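Local coordinates for protein 3-oxo-tetronate kinase (Haemophilus influenzae, PDB 1YZY) that catalyses the ATP-dependent phosphorylation of 3-oxo-tetronate, giving 3-oxo-tetronate 4-phosphate and ADP, at residues F79-T84 against G91-V96; F108-P113 against K215-G220; G162-V167 against Y191-V196. One frame throughout, in Å; residues are numbered along the deposited sequence.

The three contacts lie in the sugar-binding N-terminal domain, away from the ATP-binding residues inferred for the C-terminal domain. Contact 2 stands in the middle: its centre is about 10 Å from that of contact 1 and about 10 Å from that of contact 3, while contacts 1 and 3 are about 14 Å apart, centre to centre. Strand 216-219 of contact 2 neighbours strand 77-80 of contact 1, and Tyr81 OH probably bonds Thr218 OG1 at 2.7 Å. Strand 109-111 neighbours strand 193-196 of contact 3, with a probable bond from Ile111 N to Ala194 O of 2.9 Å. Contact 3 is nested in the loop that contact 2 closes.

Contact 1 of 3, residues F79-T84 against G91-V96; sequences FKYCST and GNIGPV
Phe79 carries CG anti to its backbone N (chi1 175°), on the side facing helix 93-104; the ring then reaches Ile93 and Val96 of that helix. Val96 CG1 lies over one face of the Phe79 ring, 3.8 Å from its centroid and 16° off the ring normal, a CH-pi contact displaced toward the rim. The two side chains cross at about a right angle. Valine suits the place because it offers a compact methyl that can sit on a flat face. On the opposite ring face sits Tyr81 CD2, and the phenyl is held between tyrosine and valine. At its edge, Ile93 O lies in the ring plane, 3.3 Å from Phe79 CE2, while the same oxygen also receives a hydrogen bond from Thr97 OG1.

This is strand-to-helix packing in an alpha/beta domain: strand 77-80 runs out into a loop, and the helix that follows returns to lie against its end. Within the second segment, Val96 N donates to Asn92 O at 2.9 Å.

Tyr81, just beyond the strand, has CG in the crowded position between N and the carbonyl carbon (chi1 42°). The side chains of Tyr81 and Ile93 cross at about a right angle: Ile93 CD1 lies over one face of the ring near the rim, and Tyr81 CE2 touches Ile93 CG2 at 3.8 Å. A long, branched isoleucine suits this place, since both its arms reach the same ring. The tyrosine adds a polar end to an apolar body, its OH bonding Thr218 of strand 216-219. The Lys80 side chain packs on Val4 and Ala6 of strand 3-6, and its NZ donates to Tyr81 O at 2.7 Å from above the carbonyl plane.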
loop_
_atom_site.group_PDB
_atom_site.type_symbol
_atom_site.label_atom_id
_atom_site.label_comp_id
_atom_site.label_asym_id
_atom_site.label_seq_id
_atom_site.Cartn_x
_atom_site.Cartn_y
_atom_site.Cartn_z
ATOM N N PHE A 79 -10.937 1.457 -8.984
ATOM C CA PHE A 79 -10.571 2.747 -8.412
ATOM C C PHE A 79 -10.616 2.577 -6.899
ATOM O O PHE A 79 -11.685 2.504 -6.307
ATOM C CB PHE A 79 -11.562 3.830 -8.873
ATOM C CG PHE A 79 -11.343 5.179 -8.235
ATOM C CD1 PHE A 79 -10.091 5.548 -7.743
ATOM C CD2 PHE A 79 -12.402 6.068 -8.100
ATOM C CE1 PHE A 79 -9.903 6.773 -7.120
ATOM C CE2 PHE A 79 -12.227 7.296 -7.480
ATOM C CZ PHE A 79 -10.974 7.651 -6.986
ATOM N N LYS A 80 -9.446 2.525 -6.279
ATOM C CA LYS A 80 -9.312 2.337 -4.843
ATOM C C LYS A 80 -9.123 3.612 -4.034
ATOM O O LYS A 80 -8.169 4.357 -4.244
ATOM C CB LYS A 80 -8.157 1.362 -4.577
ATOM C CG LYS A 80 -7.509 1.451 -3.203
ATOM C CD LYS A 80 -8.194 0.577 -2.202
ATOM C CE LYS A 80 -7.488 0.621 -0.869
ATOM N NZ LYS A 80 -7.624 1.923 -0.166
ATOM N N TYR A 81 -10.009 3.823 -3.066
ATOM C CA TYR A 81 -9.954 4.980 -2.184
ATOM C C TYR A 81 -9.986 4.539 -0.716
ATOM O O TYR A 81 -9.925 3.348 -0.421
ATOM C CB TYR A 81 -11.069 5.980 -2.514
ATOM C CG TYR A 81 -12.416 5.357 -2.798
ATOM C CD1 TYR A 81 -13.171 4.780 -1.776
ATOM C CD2 TYR A 81 -12.944 5.354 -4.084
ATOM C CE1 TYR A 81 -14.417 4.218 -2.031
ATOM C CE2 TYR A 81 -14.187 4.796 -4.352
ATOM C CZ TYR A 81 -14.922 4.230 -3.316
ATOM O OH TYR A 81 -16.170 3.698 -3.564
ATOM N N CYS A 82 -10.048 5.487 0.211
ATOM C CA CYS A 82 -10.033 5.134 1.625
ATOM C C CYS A 82 -11.343 4.503 2.107
ATOM O O CYS A 82 -12.420 4.782 1.558
ATOM C CB CYS A 82 -9.684 6.360 2.473
ATOM S SG CYS A 82 -9.153 6.011 4.176
ATOM N N SER A 83 -11.240 3.648 3.124
ATOM C CA SER A 83 -12.410 2.978 3.688
ATOM C C SER A 83 -13.350 3.935 4.449
ATOM O O SER A 83 -14.478 3.566 4.796
ATOM C CB SER A 83 -11.984 1.793 4.565
ATOM O OG SER A 83 -11.269 2.201 5.723
ATOM N N THR A 84 -12.885 5.157 4.706
ATOM C CA THR A 84 -13.701 6.167 5.384
ATOM C C THR A 84 -14.234 7.187 4.370
ATOM O O THR A 84 -14.749 8.248 4.734
ATOM C CB THR A 84 -12.955 6.859 6.542
ATOM O OG1 THR A 84 -11.560 6.953 6.241
ATOM C CG2 THR A 84 -13.120 6.066 7.817
ATOM N N GLY A 91 -14.349 16.484 -3.462
ATOM C CA GLY A 91 -13.592 15.264 -3.216
ATOM C C GLY A 91 -13.635 14.430 -4.460
ATOM O O GLY A 91 -14.680 13.969 -4.906
ATOM N N ASN A 92 -12.426 14.259 -4.960
ATOM C CA ASN A 92 -12.057 13.590 -6.209
ATOM C C ASN A 92 -12.638 12.207 -6.454
ATOM O O ASN A 92 -12.471 11.657 -7.542
ATOM C CB ASN A 92 -10.535 13.487 -6.290
ATOM C CG ASN A 92 -9.964 14.868 -5.963
ATOM O OD1 ASN A 92 -10.608 15.892 -6.199
ATOM N ND2 ASN A 92 -8.760 14.895 -5.404
ATOM N N ILE A 93 -13.262 11.602 -5.446
ATOM C CA ILE A 93 -13.809 10.250 -5.638
ATOM C C ILE A 93 -14.833 10.272 -6.778
ATOM O O ILE A 93 -14.729 9.499 -7.732
ATOM C CB ILE A 93 -14.447 9.690 -4.340
ATOM C CG1 ILE A 93 -13.357 9.422 -3.303
ATOM C CG2 ILE A 93 -15.228 8.400 -4.621
ATOM C CD1 ILE A 93 -13.906 9.072 -1.940
ATOM N N GLY A 94 -15.786 11.198 -6.692
ATOM C CA GLY A 94 -16.814 11.331 -7.716
ATOM C C GLY A 94 -16.284 11.757 -9.070
ATOM O O GLY A 94 -16.622 11.153 -10.092
ATOM N N PRO A 95 -15.521 12.859 -9.124
ATOM C CA PRO A 95 -14.958 13.336 -10.392
ATOM C C PRO A 95 -14.139 12.258 -11.115
ATOM O O PRO A 95 -14.259 12.087 -12.330
ATOM C CB PRO A 95 -14.073 14.486 -9.937
ATOM C CG PRO A 95 -14.869 15.060 -8.775
ATOM C CD PRO A 95 -15.262 13.821 -8.034
ATOM N N VAL A 96 -13.285 11.560 -10.364
ATOM C CA VAL A 96 -12.443 10.508 -10.927
ATOM C C VAL A 96 -13.270 9.340 -11.435
ATOM O O VAL A 96 -12.972 8.789 -12.494
ATOM C CB VAL A 96 -11.384 10.008 -9.909
ATOM C CG1 VAL A 96 -10.591 8.861 -10.489
ATOM C CG2 VAL A 96 -10.434 11.134 -9.552
#

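Contact 2 of 3, residues F108-P113 against K215-G220; sequences FTVITP and KLVTGG
Thr109 and Thr218 tie the two segments together with their hydroxyls, each reaching for a main-chain carbonyl of the other segment but in different ways. Thr218 OG1 lies between its backbone N and carbonyl carbon (chi1 85°) and donates to Val110 O at 2.7 Å, in the carbonyl plane and on a lone pair. The same oxygen receives a weak bond from Thr218 N at 3.3 Å, so the threonine grips it with both main chain and side chain. Thr218 OG1 is also bonded to Tyr81 OH, which helps to fix its rotation. Thr109 OG1, anti to its own N, donates to Leu216 O at 2.8 Å, but approaches from above the carbonyl plane.

Two pairs of side chains lie side by side. Val110 and Val217 point the same way, Val110 CG2 resting 4.1 Å from Val217 CB, and both are beta-branched residues that suit extended chains. Ile111 and Thr218 are the other pair, with Ile111 CG1 3.7 Å from Thr218 OG1.

Toward the C-terminal ends the segments draw closer. Gly220 N donates to Thr112 O at 3.0 Å, and Gly219 CA comes within 3.0 Å of Thr112 O. Any beta carbon on Gly219 would collide with Thr112 O, and its backbone angles by themselves also call for glycine. At the other end the gap is wider, and a water donates to Phe108 O while accepting from Leu216 N at 3.0 Å.

The strand axes lie 9° from parallel, yet side chains and water replace much of the regular bonding. Strand 109-111 pairs with 193-196 and strand 216-219 with 77-80, so this contact is a seam between two runs of parallel strands in an alpha/beta domain, ending at Gly219 and Gly220, just ahead of helix 221-232.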
loop_
_atom_site.group_PDB
_atom_site.type_symbol
_atom_site.label_atom_id
_atom_site.label_comp_id
_atom_site.label_asym_id
_atom_site.label_seq_id
_atom_site.Cartn_x
_atom_site.Cartn_y
_atom_site.Cartn_z
ATOM N N PHE A 108 -22.305 2.727 -15.360
ATOM C CA PHE A 108 -22.698 2.249 -14.040
ATOM C C PHE A 108 -21.528 1.568 -13.337
ATOM O O PHE A 108 -20.720 0.896 -13.978
ATOM C CB PHE A 108 -23.886 1.269 -14.164
ATOM C CG PHE A 108 -24.508 0.888 -12.843
ATOM C CD1 PHE A 108 -25.173 1.837 -12.070
ATOM C CD2 PHE A 108 -24.416 -0.411 -12.365
ATOM C CE1 PHE A 108 -25.733 1.496 -10.840
ATOM C CE2 PHE A 108 -24.976 -0.762 -11.129
ATOM C CZ PHE A 108 -25.632 0.193 -10.370
ATOM N N THR A 109 -21.450 1.735 -12.022
ATOM C CA THR A 109 -20.395 1.115 -11.223
ATOM C C THR A 109 -20.876 1.039 -9.776
ATOM O O THR A 109 -21.936 1.573 -9.457
ATOM C CB THR A 109 -19.058 1.931 -11.305
ATOM O OG1 THR A 109 -17.989 1.180 -10.708
ATOM C CG2 THR A 109 -19.179 3.273 -10.576
ATOM N N VAL A 110 -20.120 0.350 -8.919
ATOM C CA VAL A 110 -20.458 0.216 -7.495
ATOM C C VAL A 110 -19.524 1.015 -6.583
ATOM O O VAL A 110 -18.402 1.345 -6.954
ATOM C CB VAL A 110 -20.443 -1.265 -7.027
ATOM C CG1 VAL A 110 -21.356 -2.092 -7.904
ATOM C CG2 VAL A 110 -19.023 -1.825 -7.040
ATOM N N ILE A 111 -19.996 1.287 -5.375
ATOM C CA ILE A 111 -19.235 2.042 -4.391
ATOM C C ILE A 111 -19.252 1.262 -3.087
ATOM O O ILE A 111 -20.324 0.931 -2.579
ATOM C CB ILE A 111 -19.883 3.432 -4.168
ATOM C CG1 ILE A 111 -19.731 4.284 -5.428
ATOM C CG2 ILE A 111 -19.340 4.107 -2.916
ATOM C CD1 ILE A 111 -20.436 5.597 -5.338
ATOM N N THR A 112 -18.081 0.951 -2.547
ATOM C CA THR A 112 -18.022 0.229 -1.286
ATOM C C THR A 112 -16.700 0.274 -0.541
ATOM O O THR A 112 -15.745 -0.398 -0.910
ATOM C CB THR A 112 -18.476 -1.255 -1.429
ATOM O OG1 THR A 112 -18.298 -1.936 -0.178
ATOM C CG2 THR A 112 -17.689 -1.977 -2.515
ATOM N N PRO A 113 -16.598 1.165 0.453
ATOM C CA PRO A 113 -15.392 1.301 1.271
ATOM C C PRO A 113 -15.398 0.378 2.488
ATOM O O PRO A 113 -14.782 0.655 3.516
ATOM C CB PRO A 113 -15.554 2.704 1.864
ATOM C CG PRO A 113 -17.033 2.911 1.892
ATOM C CD PRO A 113 -17.431 2.374 0.565
ATOM N N LYS A 215 -16.693 -3.531 -15.975
ATOM C CA LYS A 215 -15.479 -2.988 -16.582
ATOM C C LYS A 215 -14.756 -2.150 -15.528
ATOM O O LYS A 215 -13.532 -2.001 -15.568
ATOM C CB LYS A 215 -15.861 -2.092 -17.756
ATOM C CG LYS A 215 -14.916 -2.112 -18.917
ATOM C CD LYS A 215 -15.136 -3.345 -19.761
ATOM C CE LYS A 215 -14.171 -3.382 -20.945
ATOM N NZ LYS A 215 -12.728 -3.481 -20.547
ATOM N N LEU A 216 -15.542 -1.581 -14.611
ATOM C CA LEU A 216 -15.042 -0.741 -13.525
ATOM C C LEU A 216 -15.784 -0.901 -12.187
ATOM O O LEU A 216 -17.011 -0.978 -12.145
ATOM C CB LEU A 216 -15.115 0.735 -13.938
ATOM C CG LEU A 216 -14.822 1.753 -12.835
ATOM C CD1 LEU A 216 -13.345 1.697 -12.458
ATOM C CD2 LEU A 216 -15.209 3.145 -13.286
ATOM N N VAL A 217 -15.025 -0.960 -11.098
ATOM C CA VAL A 217 -15.596 -1.049 -9.764
ATOM C C VAL A 217 -14.795 -0.104 -8.863
ATOM O O VAL A 217 -13.659 0.237 -9.180
ATOM C CB VAL A 217 -15.571 -2.501 -9.193
ATOM C CG1 VAL A 217 -16.275 -3.470 -10.139
ATOM C CG2 VAL A 217 -14.172 -2.953 -8.928
ATOM N N THR A 218 -15.398 0.348 -7.767
ATOM C CA THR A 218 -14.725 1.253 -6.837
ATOM C C THR A 218 -14.909 0.795 -5.382
ATOM O O THR A 218 -15.824 0.024 -5.072
ATOM C CB THR A 218 -15.223 2.735 -6.980
ATOM O OG1 THR A 218 -16.404 2.946 -6.196
ATOM C CG2 THR A 218 -15.519 3.086 -8.430
ATOM N N GLY A 219 -13.984 1.191 -4.515
ATOM C CA GLY A 219 -14.094 0.818 -3.120
ATOM C C GLY A 219 -12.786 0.863 -2.363
ATOM O O GLY A 219 -11.815 1.459 -2.823
ATOM N N GLY A 220 -12.795 0.306 -1.156
ATOM C CA GLY A 220 -11.591 0.248 -0.347
ATOM C C GLY A 220 -10.852 -1.038 -0.680
ATOM O O GLY A 220 -10.779 -1.429 -1.846
HETATM O O HOH W 1 -18.478 -1.052 -15.114
#

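Contact 3 of 3, residues G162-V167 against Y191-V196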
loop_
_atom_site.group_PDB
_atom_site.type_symbol
_atom_site.label_atom_id
_atom_site.label_comp_id
_atom_site.label_asym_id
_atom_site.label_seq_id
_atom_site.Cartn_x
_atom_site.Cartn_y
_atom_site.Cartn_z
ATOM N N GLY A 162 -23.554 12.309 -11.548
ATOM C CA GLY A 162 -24.738 11.466 -11.610
ATOM C C GLY A 162 -25.387 11.231 -10.255
ATOM O O GLY A 162 -25.057 11.911 -9.271
ATOM N N LYS A 163 -26.327 10.282 -10.212
ATOM C CA LYS A 163 -27.050 9.938 -8.980
ATOM C C LYS A 163 -26.689 8.564 -8.410
ATOM O O LYS A 163 -26.557 7.586 -9.150
ATOM C CB LYS A 163 -28.563 10.051 -9.199
ATOM C CG LYS A 163 -29.020 11.483 -9.462
ATOM C CD LYS A 163 -28.684 12.382 -8.284
ATOM C CE LYS A 163 -29.037 13.823 -8.572
ATOM N NZ LYS A 163 -28.663 14.680 -7.418
ATOM N N THR A 164 -26.581 8.504 -7.087
ATOM C CA THR A 164 -26.196 7.291 -6.371
ATOM C C THR A 164 -27.355 6.492 -5.745
ATOM O O THR A 164 -28.170 7.041 -4.995
ATOM C CB THR A 164 -25.173 7.645 -5.262
ATOM O OG1 THR A 164 -24.222 8.588 -5.776
ATOM C CG2 THR A 164 -24.433 6.404 -4.792
ATOM N N GLY A 165 -27.403 5.193 -6.050
ATOM C CA GLY A 165 -28.437 4.317 -5.517
ATOM C C GLY A 165 -27.952 3.420 -4.391
ATOM O O GLY A 165 -26.854 3.617 -3.873
ATOM N N LEU A 166 -28.784 2.462 -3.984
ATOM C CA LEU A 166 -28.424 1.522 -2.911
ATOM C C LEU A 166 -29.052 0.139 -3.147
ATOM O O LEU A 166 -30.183 -0.042 -3.616
ATOM C CB LEU A 166 -28.895 2.041 -1.550
ATOM C CG LEU A 166 -28.727 1.074 -0.372
ATOM C CD1 LEU A 166 -27.271 0.985 0.018
ATOM C CD2 LEU A 166 -29.544 1.525 0.817
ATOM N N VAL A 167 -28.224 -0.855 -2.836
ATOM C CA VAL A 167 -28.483 -2.291 -2.832
ATOM C C VAL A 167 -28.523 -2.656 -1.372
ATOM O O VAL A 167 -27.446 -2.944 -0.849
ATOM C CB VAL A 167 -27.463 -3.175 -3.588
ATOM C CG1 VAL A 167 -27.935 -4.647 -3.585
ATOM C CG2 VAL A 167 -27.284 -2.670 -5.037
ATOM N N TYR A 191 -29.682 5.625 -12.099
ATOM C CA TYR A 191 -28.544 5.716 -11.195
ATOM C C TYR A 191 -27.266 5.370 -11.947
ATOM O O TYR A 191 -27.251 4.440 -12.757
ATOM C CB TYR A 191 -28.729 4.774 -10.009
ATOM C CG TYR A 191 -29.793 5.209 -9.030
ATOM C CD1 TYR A 191 -29.597 6.320 -8.212
ATOM C CD2 TYR A 191 -30.989 4.504 -8.910
ATOM C CE1 TYR A 191 -30.562 6.721 -7.300
ATOM C CE2 TYR A 191 -31.964 4.894 -7.996
ATOM C CZ TYR A 191 -31.746 6.001 -7.200
ATOM O OH TYR A 191 -32.714 6.412 -6.318
ATOM N N ARG A 192 -26.209 6.135 -11.682
ATOM C CA ARG A 192 -24.912 5.937 -12.327
ATOM C C ARG A 192 -23.969 5.126 -11.424
ATOM O O ARG A 192 -22.998 4.518 -11.900
ATOM C CB ARG A 192 -24.299 7.300 -12.681
ATOM C CG ARG A 192 -23.096 7.257 -13.618
ATOM C CD ARG A 192 -22.627 8.669 -13.964
ATOM N NE ARG A 192 -21.431 8.718 -14.813
ATOM C CZ ARG A 192 -21.386 8.344 -16.088
ATOM N NH1 ARG A 192 -20.251 8.446 -16.760
ATOM N NH2 ARG A 192 -22.454 7.835 -16.687
ATOM N N TYR A 193 -24.236 5.152 -10.118
ATOM C CA TYR A 193 -23.443 4.411 -9.132
ATOM C C TYR A 193 -24.380 3.761 -8.120
ATOM O O TYR A 193 -25.498 4.241 -7.887
ATOM C CB TYR A 193 -22.477 5.322 -8.361
ATOM C CG TYR A 193 -22.178 6.638 -9.032
ATOM C CD1 TYR A 193 -22.854 7.799 -8.650
ATOM C CD2 TYR A 193 -21.244 6.719 -10.074
ATOM C CE1 TYR A 193 -22.615 9.005 -9.288
ATOM C CE2 TYR A 193 -20.996 7.920 -10.720
ATOM C CZ TYR A 193 -21.686 9.057 -10.322
ATOM O OH TYR A 193 -21.455 10.242 -10.965
ATOM N N ALA A 194 -23.877 2.725 -7.455
ATOM C CA ALA A 194 -24.652 2.002 -6.466
ATOM C C ALA A 194 -23.851 1.612 -5.245
ATOM O O ALA A 194 -22.877 0.871 -5.355
ATOM C CB ALA A 194 -25.244 0.750 -7.092
ATOM N N VAL A 195 -24.255 2.135 -4.091
ATOM C CA VAL A 195 -23.640 1.795 -2.813
ATOM C C VAL A 195 -24.213 0.406 -2.478
ATOM O O VAL A 195 -25.346 0.087 -2.852
ATOM C CB VAL A 195 -24.048 2.808 -1.698
ATOM C CG1 VAL A 195 -23.536 2.363 -0.327
ATOM C CG2 VAL A 195 -23.512 4.185 -2.026
ATOM N N VAL A 196 -23.409 -0.445 -1.854
ATOM C CA VAL A 196 -23.863 -1.779 -1.497
ATOM C C VAL A 196 -23.513 -2.034 -0.033
ATOM O O VAL A 196 -22.381 -1.806 0.406
ATOM C CB VAL A 196 -23.233 -2.869 -2.400
ATOM C CG1 VAL A 196 -23.829 -4.237 -2.083
ATOM C CG2 VAL A 196 -23.456 -2.551 -3.870
#
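The ring of Tyr191 lies against the main chain of the neighbouring strand, with Gly165 CA over one face, 3.7 Å from the centroid in a CH-pi contact, and Lys163 O near the plane at its edge. Glycine suits this place because a beta carbon on Gly165 would press tightly on Tyr191 CG. In the Tyr193 ring, Arg192 CB sits over the centre of one face and Thr164 OG1 comes to the edge, 3.3 Å from CD1; that hydroxyl is itself bonded to Asp157. Tyr193 OH accepts a bond from Gly162 N at 3.0 Å and is also bonded to Asp98, which in turn pairs with Arg192 NE in a salt bridge. Glycine also suits position 162, where a beta carbon would come too close to Arg192 CD.

Parallel strand pairing runs on from the rings. The first bonds share Lys163 O, which takes Arg192 N at 2.9 Å and, more weakly, Tyr193 N. From Gly165 on the pairing is regular: its N donates almost straight to Tyr193 O (2.8 Å, 174° at the hydrogen), its O accepts from Val195 N, and Val167 N bonds Val195 O at 3.0 Å.

Beta-branched residues contribute to both faces. Thr164 CG2 meets Val195 CG2 at 3.7 Å beside helix 152-159, while Val167 and Val196 lie side by side on the other face. The connection between these adjacent parallel strands runs through helices 169-172 and 176-188, the latter packing on Val167 and Ala194, which makes a beta-alpha-beta crossover, with 193-196 the central strand of a three-stranded parallel sheet.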